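Side-chain contact in PA14 domain-containing protein (Clostridium clariflavum, PDB 6QDI), which probably senses extracellular plant polysaccharides through tandem calcium-binding PA14 domains, as part of a membrane-bound anti-sigma factor of the RsgI type: residues Y161-E164 and T168-K171. Numbering follows the deposited sequence.
Sequences YFDE and TNPK. With CA (calcium ion), chain F.
Three backbone hydrogen bonds join Y161-E164 to T168-K171. K171 N donates to Y161 O at 2.9 Å in an almost straight bond. D163 N donates to N169 O, also at 2.9 Å, but stands 40° above that carbonyl plane. E164 N reaches T168 O in a longer bond of 3.2 Å. F162 and P170 form the non-hydrogen-bonded antiparallel pair between the first two. Apolar contact is made by these same two residues. F162 CE1 lies 3.8 Å from P170 CB. The backbone carbon N169 C lies at the edge of the F162 ring, near its plane. The segments lie at the turn end of the beta hairpin of strands 157-162 and 170-176, in the second PA14 domain. The hairpin end carries a calcium ion. D163 O binds the metal at 2.3 Å, together with D195 OD2, the backbone O of K197 and three waters. D163 OD1 accepts a hydrogen bond from one of these waters and another from N193 N. The lysine chain of K171 bends at chi2 (-65°) and brings CG and CE beside the D163 carboxylate; NZ, 4.4 Å from OD2, is too far for a salt bridge. A separate water donates to E164 OE2 and accepts from N169 ND2, bridging the two side chains. T168 OG1 touches E164 CB and is hydrogen-bonded to N166 OD1.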
ATOM      1  N   TYR A 161      -7.344 -17.855   2.742  1.00  6.81           N
ATOM      2  CA  TYR A 161      -7.906 -16.843   3.651  1.00  6.51           C
ATOM      3  C   TYR A 161      -9.035 -17.467   4.464  1.00  6.87           C
ATOM      4  O   TYR A 161      -9.915 -18.105   3.896  1.00  7.62           O
ATOM      5  CB  TYR A 161      -8.428 -15.646   2.881  1.00  7.08           C
ATOM      6  CG  TYR A 161      -7.425 -14.841   2.063  1.00  6.85           C
ATOM      7  CD1 TYR A 161      -6.061 -14.868   2.312  1.00  6.61           C
ATOM      8  CD2 TYR A 161      -7.848 -14.005   1.050  1.00  7.25           C
ATOM      9  CE1 TYR A 161      -5.151 -14.121   1.578  1.00  6.92           C
ATOM     10  CE2 TYR A 161      -6.967 -13.254   0.306  1.00  7.48           C
ATOM     11  CZ  TYR A 161      -5.604 -13.304   0.550  1.00  6.96           C
ATOM     12  OH  TYR A 161      -4.775 -12.545  -0.209  1.00  8.05           O
ATOM     13  N   PHE A 162      -8.956 -17.251   5.777  1.00  6.54           N
ATOM     14  CA  PHE A 162      -9.868 -17.837   6.766  1.00  6.60           C
ATOM     15  C   PHE A 162     -10.657 -16.770   7.491  1.00  6.65           C
ATOM     16  O   PHE A 162     -10.121 -15.709   7.864  1.00  7.41           O
ATOM     17  CB  PHE A 162      -9.039 -18.608   7.791  1.00  6.94           C
ATOM     18  CG  PHE A 162      -8.300 -19.793   7.186  1.00  7.16           C
ATOM     19  CD1 PHE A 162      -8.939 -21.022   7.028  1.00  7.48           C
ATOM     20  CD2 PHE A 162      -6.976 -19.680   6.812  1.00  7.77           C
ATOM     21  CE1 PHE A 162      -8.264 -22.119   6.494  1.00  8.20           C
ATOM     22  CE2 PHE A 162      -6.293 -20.775   6.295  1.00  8.67           C
ATOM     23  CZ  PHE A 162      -6.940 -21.985   6.130  1.00  8.52           C
ATOM     24  N   ASP A 163     -11.949 -17.053   7.695  1.00  6.94           N
ATOM     25  CA  ASP A 163     -12.840 -16.097   8.342  1.00  6.98           C
ATOM     26  C   ASP A 163     -12.705 -16.057   9.846  1.00  7.28           C
ATOM     27  O   ASP A 163     -13.148 -15.102  10.487  1.00  8.16           O
ATOM     28  CB  ASP A 163     -14.299 -16.408   7.969  1.00  7.66           C
ATOM     29  CG  ASP A 163     -15.083 -15.254   7.375  1.00  8.53           C
ATOM     30  OD1 ASP A 163     -14.537 -14.161   7.187  1.00  9.33           O
ATOM     31  OD2 ASP A 163     -16.278 -15.486   7.052  1.00 10.13           O
ATOM     32  N   GLU A 164     -12.127 -17.086  10.444  1.00  7.50           N
ATOM     33  CA  GLU A 164     -11.784 -17.066  11.865  1.00  7.85           C
ATOM     34  C   GLU A 164     -10.301 -16.764  12.006  1.00  7.51           C
ATOM     35  O   GLU A 164      -9.528 -16.974  11.064  1.00  7.89           O
ATOM     36  CB  GLU A 164     -12.100 -18.420  12.520  1.00  7.74           C
ATOM     37  CG  GLU A 164     -13.577 -18.737  12.532  1.00  9.27           C
ATOM     38  CD  GLU A 164     -14.328 -18.007  13.623  1.00 11.28           C
ATOM     39  OE1 GLU A 164     -13.798 -17.738  14.729  1.00 13.54           O
ATOM     40  OE2 GLU A 164     -15.516 -17.730  13.375  1.00 17.17           O
ATOM     41  N   THR A 168      -9.330 -21.403  10.514  1.00  7.20           N
ATOM     42  CA  THR A 168     -10.553 -22.187  10.216  1.00  7.34           C
ATOM     43  C   THR A 168     -11.574 -21.303   9.506  1.00  7.24           C
ATOM     44  O   THR A 168     -11.458 -20.063   9.459  1.00  7.34           O
ATOM     45  CB  THR A 168     -11.182 -22.838  11.468  1.00  8.17           C
ATOM     46  OG1 THR A 168     -11.752 -21.818  12.305  1.00  8.70           O
ATOM     47  CG2 THR A 168     -10.137 -23.642  12.210  1.00  8.45           C
ATOM     48  N   ASN A 169     -12.573 -21.958   8.929  1.00  7.28           N
ATOM     49  CA  ASN A 169     -13.610 -21.306   8.117  1.00  7.26           C
ATOM     50  C   ASN A 169     -13.024 -20.684   6.850  1.00  7.38           C
ATOM     51  O   ASN A 169     -13.106 -19.465   6.631  1.00  7.57           O
ATOM     52  CB  ASN A 169     -14.455 -20.315   8.916  1.00  7.74           C
ATOM     53  CG  ASN A 169     -15.832 -20.091   8.298  1.00  8.38           C
ATOM     54  OD1 ASN A 169     -16.218 -20.764   7.340  1.00  9.40           O
ATOM     55  ND2 ASN A 169     -16.563 -19.113   8.817  1.00  9.17           N
ATOM     56  N   PRO A 170     -12.399 -21.507   6.008  1.00  7.33           N
ATOM     57  CA  PRO A 170     -11.776 -20.990   4.791  1.00  7.48           C
ATOM     58  C   PRO A 170     -12.821 -20.378   3.846  1.00  7.51           C
ATOM     59  O   PRO A 170     -13.900 -20.928   3.653  1.00  8.39           O
ATOM     60  CB  PRO A 170     -11.182 -22.246   4.131  1.00  7.88           C
ATOM     61  CG  PRO A 170     -12.020 -23.379   4.672  1.00  8.68           C
ATOM     62  CD  PRO A 170     -12.284 -22.983   6.086  1.00  8.01           C
ATOM     63  N   LYS A 171     -12.451 -19.276   3.208  1.00  7.31           N
ATOM     64  CA  LYS A 171     -13.353 -18.582   2.244  1.00  7.57           C
ATOM     65  C   LYS A 171     -12.734 -18.347   0.873  1.00  8.20           C
ATOM     66  O   LYS A 171     -13.466 -18.112  -0.070  1.00  9.51           O
ATOM     67  CB  LYS A 171     -13.844 -17.256   2.805  1.00  7.93           C
ATOM     68  CG  LYS A 171     -14.697 -17.345   4.068  1.00  8.45           C
ATOM     69  CD  LYS A 171     -16.039 -18.072   3.840  1.00  9.21           C
ATOM     70  CE  LYS A 171     -16.803 -18.236   5.123  1.00 10.19           C
ATOM     71  NZ  LYS A 171     -18.147 -18.789   4.882  1.00 12.04           N
TER
HETATM   72 CA    CA F 405     -13.866 -13.063  11.355  0.90  7.42          CA
HETATM   73  O   HOH W   1     -13.570 -12.422   9.105  1.00  8.57           O
HETATM   74  O   HOH W   2     -16.273 -17.046  10.868  1.00 12.24           O
HETATM   75  O   HOH W   3     -15.940 -14.127  10.756  1.00 12.16           O
HETATM   76  O   HOH W   4     -14.056 -14.026  13.491  1.00 10.56           O